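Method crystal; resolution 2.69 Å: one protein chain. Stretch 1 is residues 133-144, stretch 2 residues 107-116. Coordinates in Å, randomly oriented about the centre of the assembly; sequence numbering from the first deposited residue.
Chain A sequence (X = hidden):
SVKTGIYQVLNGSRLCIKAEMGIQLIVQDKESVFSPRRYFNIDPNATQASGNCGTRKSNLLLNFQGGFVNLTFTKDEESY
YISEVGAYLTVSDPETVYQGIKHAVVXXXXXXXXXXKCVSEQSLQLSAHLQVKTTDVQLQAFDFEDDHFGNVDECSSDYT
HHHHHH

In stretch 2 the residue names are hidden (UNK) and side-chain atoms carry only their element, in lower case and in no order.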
# COMPACT_ATOMS: atom_id res chain seq x y z
N LYS A 133 5.77 -2.67 5.47
CA LYS A 133 4.96 -2.43 6.67
C LYS A 133 4.11 -1.17 6.53
O LYS A 133 4.59 -0.12 6.11
CB LYS A 133 5.84 -2.35 7.92
CG LYS A 133 5.85 -3.65 8.73
CD LYS A 133 7.12 -3.83 9.54
CE LYS A 133 7.36 -5.31 9.87
NZ LYS A 133 8.70 -5.57 10.47
N THR A 134 2.83 -1.29 6.88
CA THR A 134 1.93 -0.15 6.86
C THR A 134 1.55 0.27 8.27
O THR A 134 1.60 -0.53 9.20
CB THR A 134 0.63 -0.44 6.08
OG1 THR A 134 -0.22 -1.29 6.86
CG2 THR A 134 0.95 -1.10 4.75
N THR A 135 1.15 1.53 8.41
CA THR A 135 0.81 2.07 9.71
C THR A 135 -0.18 3.21 9.51
O THR A 135 -0.22 3.78 8.44
CB THR A 135 2.07 2.58 10.43
OG1 THR A 135 1.72 3.07 11.73
CG2 THR A 135 2.70 3.70 9.65
N ASP A 136 -0.98 3.52 10.52
CA ASP A 136 -1.90 4.67 10.43
C ASP A 136 -2.81 4.62 9.21
O ASP A 136 -3.15 5.65 8.62
CB ASP A 136 -1.12 5.98 10.46
CG ASP A 136 -0.57 6.29 11.83
OD1 ASP A 136 -1.37 6.32 12.79
OD2 ASP A 136 0.66 6.48 11.96
N VAL A 137 -3.19 3.41 8.82
CA VAL A 137 -3.96 3.19 7.62
C VAL A 137 -5.42 3.58 7.76
O VAL A 137 -6.11 3.13 8.67
CB VAL A 137 -3.91 1.69 7.21
CG1 VAL A 137 -4.78 1.44 5.99
CG2 VAL A 137 -2.47 1.26 6.95
N GLN A 138 -5.88 4.43 6.86
CA GLN A 138 -7.30 4.54 6.56
C GLN A 138 -7.49 4.70 5.07
O GLN A 138 -7.00 5.65 4.48
CB GLN A 138 -7.95 5.71 7.29
CG GLN A 138 -9.45 5.77 7.07
CD GLN A 138 -10.18 6.52 8.16
OE1 GLN A 138 -9.56 7.04 9.09
NE2 GLN A 138 -11.50 6.57 8.06
N LEU A 139 -8.19 3.76 4.45
CA LEU A 139 -8.35 3.78 3.00
C LEU A 139 -9.76 3.39 2.57
O LEU A 139 -10.56 2.93 3.38
CB LEU A 139 -7.30 2.89 2.32
CG LEU A 139 -7.17 1.42 2.71
CD1 LEU A 139 -8.23 0.54 2.04
CD2 LEU A 139 -5.77 0.91 2.37
N GLN A 140 -10.02 3.56 1.28
CA GLN A 140 -11.30 3.21 0.68
C GLN A 140 -11.11 3.16 -0.83
O GLN A 140 -10.37 3.96 -1.40
CB GLN A 140 -12.38 4.22 1.07
CG GLN A 140 -13.79 3.83 0.63
CD GLN A 140 -14.86 4.65 1.32
OE1 GLN A 140 -14.64 5.21 2.40
NE2 GLN A 140 -16.04 4.72 0.71
N ALA A 141 -11.78 2.20 -1.47
CA ALA A 141 -11.68 2.03 -2.91
C ALA A 141 -13.03 1.72 -3.56
O ALA A 141 -13.94 1.21 -2.90
CB ALA A 141 -10.66 0.95 -3.25
N PHE A 142 -13.14 2.05 -4.85
CA PHE A 142 -14.36 1.84 -5.64
C PHE A 142 -15.54 2.73 -5.22
O PHE A 142 -15.63 3.88 -5.66
CB PHE A 142 -14.77 0.36 -5.65
CG PHE A 142 -13.64 -0.57 -5.97
CD1 PHE A 142 -13.21 -0.73 -7.28
CD2 PHE A 142 -13.02 -1.29 -4.97
CE1 PHE A 142 -12.17 -1.59 -7.58
CE2 PHE A 142 -11.98 -2.15 -5.27
CZ PHE A 142 -11.56 -2.30 -6.58
N ASP A 143 -16.43 2.20 -4.40
CA ASP A 143 -17.65 2.92 -4.01
C ASP A 143 -17.38 4.10 -3.07
O ASP A 143 -16.75 3.94 -2.02
CB ASP A 143 -18.67 1.97 -3.40
CG ASP A 143 -19.59 1.35 -4.44
OD1 ASP A 143 -19.29 1.48 -5.65
OD2 ASP A 143 -20.61 0.75 -4.05
N PHE A 144 -17.88 5.28 -3.45
CA PHE A 144 -17.67 6.49 -2.66
C PHE A 144 -18.93 7.34 -2.53
O PHE A 144 -19.86 7.22 -3.33
CB PHE A 144 -16.55 7.34 -3.26
CG PHE A 144 -15.18 6.94 -2.81
CD1 PHE A 144 -14.69 7.36 -1.59
CD2 PHE A 144 -14.38 6.15 -3.61
CE1 PHE A 144 -13.43 6.99 -1.17
CE2 PHE A 144 -13.10 5.78 -3.20
CZ PHE A 144 -12.63 6.20 -1.97
N UNK A 107 -6.28 -8.90 1.73
CA UNK A 107 -5.69 -8.00 2.70
C UNK A 107 -6.53 -6.74 2.90
O UNK A 107 -6.93 -6.09 1.94
c UNK A 107 -3.48 -6.92 3.35
s UNK A 107 -1.80 -6.56 2.85
c UNK A 107 -1.08 -6.10 4.42
c UNK A 107 -4.27 -7.63 2.28
N UNK A 108 -6.76 -6.41 4.17
CA UNK A 108 -7.59 -5.27 4.55
C UNK A 108 -8.97 -5.40 3.94
O UNK A 108 -9.54 -4.41 3.49
c UNK A 108 -3.81 -4.22 6.21
c UNK A 108 -6.97 -3.94 4.12
c UNK A 108 -5.65 -3.62 4.77
c UNK A 108 -3.21 -2.99 5.96
c UNK A 108 -3.83 -2.08 5.13
c UNK A 108 -5.02 -4.52 5.62
c UNK A 108 -5.04 -2.40 4.55
N UNK A 109 -9.50 -6.61 3.90
CA UNK A 109 -10.81 -6.83 3.30
C UNK A 109 -11.91 -6.08 4.06
O UNK A 109 -12.01 -6.17 5.28
o UNK A 109 -12.15 -10.91 3.15
c UNK A 109 -12.36 -8.65 2.38
c UNK A 109 -12.69 -10.13 2.36
n UNK A 109 -13.59 -10.52 1.46
c UNK A 109 -11.14 -8.33 3.23
N UNK A 110 -12.73 -5.34 3.31
CA UNK A 110 -13.71 -4.44 3.89
C UNK A 110 -15.00 -4.45 3.08
O UNK A 110 -14.95 -4.47 1.85
c UNK A 110 -14.16 -2.06 4.63
o UNK A 110 -11.92 -2.95 4.57
c UNK A 110 -13.19 -2.99 3.91
N UNK A 111 -16.14 -4.42 3.77
CA UNK A 111 -17.45 -4.35 3.12
C UNK A 111 -17.51 -3.14 2.19
O UNK A 111 -17.09 -2.04 2.56
c UNK A 111 -18.56 -4.28 4.15
N UNK A 112 -18.02 -3.35 0.98
CA UNK A 112 -18.04 -2.29 -0.03
C UNK A 112 -18.86 -1.09 0.43
O UNK A 112 -19.94 -1.24 1.02
c UNK A 112 -18.53 -1.72 -2.45
c UNK A 112 -18.52 -2.83 -1.41
c UNK A 112 -19.89 -3.48 -1.29
N UNK A 113 -18.34 0.11 0.19
CA UNK A 113 -18.99 1.34 0.64
C UNK A 113 -18.48 1.80 1.99
O UNK A 113 -18.70 2.94 2.39
N UNK A 114 -17.81 0.90 2.70
CA UNK A 114 -17.17 1.24 3.96
C UNK A 114 -15.71 1.62 3.74
O UNK A 114 -15.20 1.57 2.62
c UNK A 114 -20.19 -1.06 6.76
c UNK A 114 -17.25 0.07 4.94
c UNK A 114 -18.64 -0.23 5.43
c UNK A 114 -19.85 0.11 4.93
n UNK A 114 -18.89 -0.96 6.57
n UNK A 114 -20.80 -0.42 5.77
N UNK A 115 -15.03 2.01 4.82
CA UNK A 115 -13.60 2.29 4.75
C UNK A 115 -12.85 1.36 5.68
O UNK A 115 -13.41 0.86 6.65
o UNK A 115 -13.70 4.05 6.42
c UNK A 115 -13.31 3.75 5.10
N UNK A 116 -11.58 1.11 5.38
CA UNK A 116 -10.76 0.28 6.25
C UNK A 116 -9.85 1.15 7.09
O UNK A 116 -9.16 2.03 6.57
c UNK A 116 -9.93 -0.71 5.44
c UNK A 116 -9.07 -3.72 7.57
c UNK A 116 -9.17 -1.68 6.30
c UNK A 116 -7.84 -1.44 6.63
c UNK A 116 -9.77 -2.83 6.78
c UNK A 116 -7.14 -2.33 7.41
c UNK A 116 -7.75 -3.47 7.88

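Position 107 carries an unbranched chain of two carbons, a sulfur and a terminal carbon, all in t rotamers; none of it makes contact with stretch 1. The thioether identifies Met 107.

At position 108 one carbon leads to a ring of six carbons, and CA to CB points toward stretch 1. Thr 134 OG1 and the Leu 139 side chain meet the ring at its edge, while Val 137 approaches obliquely. A six-carbon ring with no hydroxyl is Phe 108. Its CZ lies 3.6 Å from Thr 134 OG1, its CE2 3.7 Å from Val 137 CG1, and its CD2 4.0 Å from Leu 139 CD2.

Position 109 has three carbons, the third bearing one oxygen and one nitrogen, out of reach of stretch 1. This carboxamide is Gln 109.

At position 110 a single carbon carries one oxygen and one carbon, without contact to stretch 1, hence Thr 110; OG1 donates a hydrogen bond to Phe 108 O (3.0 Å), tying the side chain to the backbone two residues earlier.

Position 111, with one side-chain carbon and no contact, is Ala 111.

Position 112 shows one carbon bearing two more, one of them against Asp 143 OD2: Val 112, with CG2 at 3.6 Å from Asp 143 OD2.

Position 113 has no side-chain atoms and is Gly 113. With phi/psi of 93/-16°, a CB would be jammed against the preceding carbonyl O.

Position 114 has one carbon and a five-membered ring of three carbons and two nitrogens, an imidazole, so His 114. CA to CB points away from stretch 1, but the backbone stays close: His 114 O is 3.3 Å from Gln 140 CG. His 114 N closes the type II turn on Ala 111 O at 3.0 Å.

Position 115 has one carbon and one oxygen, its CB 3.3 Å from both Leu 139 O and Gln 140 OE1: Ser 115.

Position 116 again has one carbon and a six-carbon ring, with Val 137 CG1 at the ring edge: Phe 116, whose CD2 is 4.3 Å from Val 137 CG1.

Two backbone hydrogen bonds anchor the contact in an antiparallel bridge: Phe 116 N to Leu 139 O and Leu 139 N to Phe 116 O, both 2.9 Å. Phe 116 O also receives a CA-H...O contact from Gln 138 CA (3.1 Å). The paired side chains share a sheet face, where Leu 139 CD1 packs 4.0 Å from Phe 116 CB, and Phe 108 extends this apolar cluster. Beyond the bridge, Gln 140 NE2 donates a hydrogen bond to Asp 143 O (2.9 Å), bracing stretch 1 beside the turn.

Stretch 2 107-116: MFQTAVGHSF
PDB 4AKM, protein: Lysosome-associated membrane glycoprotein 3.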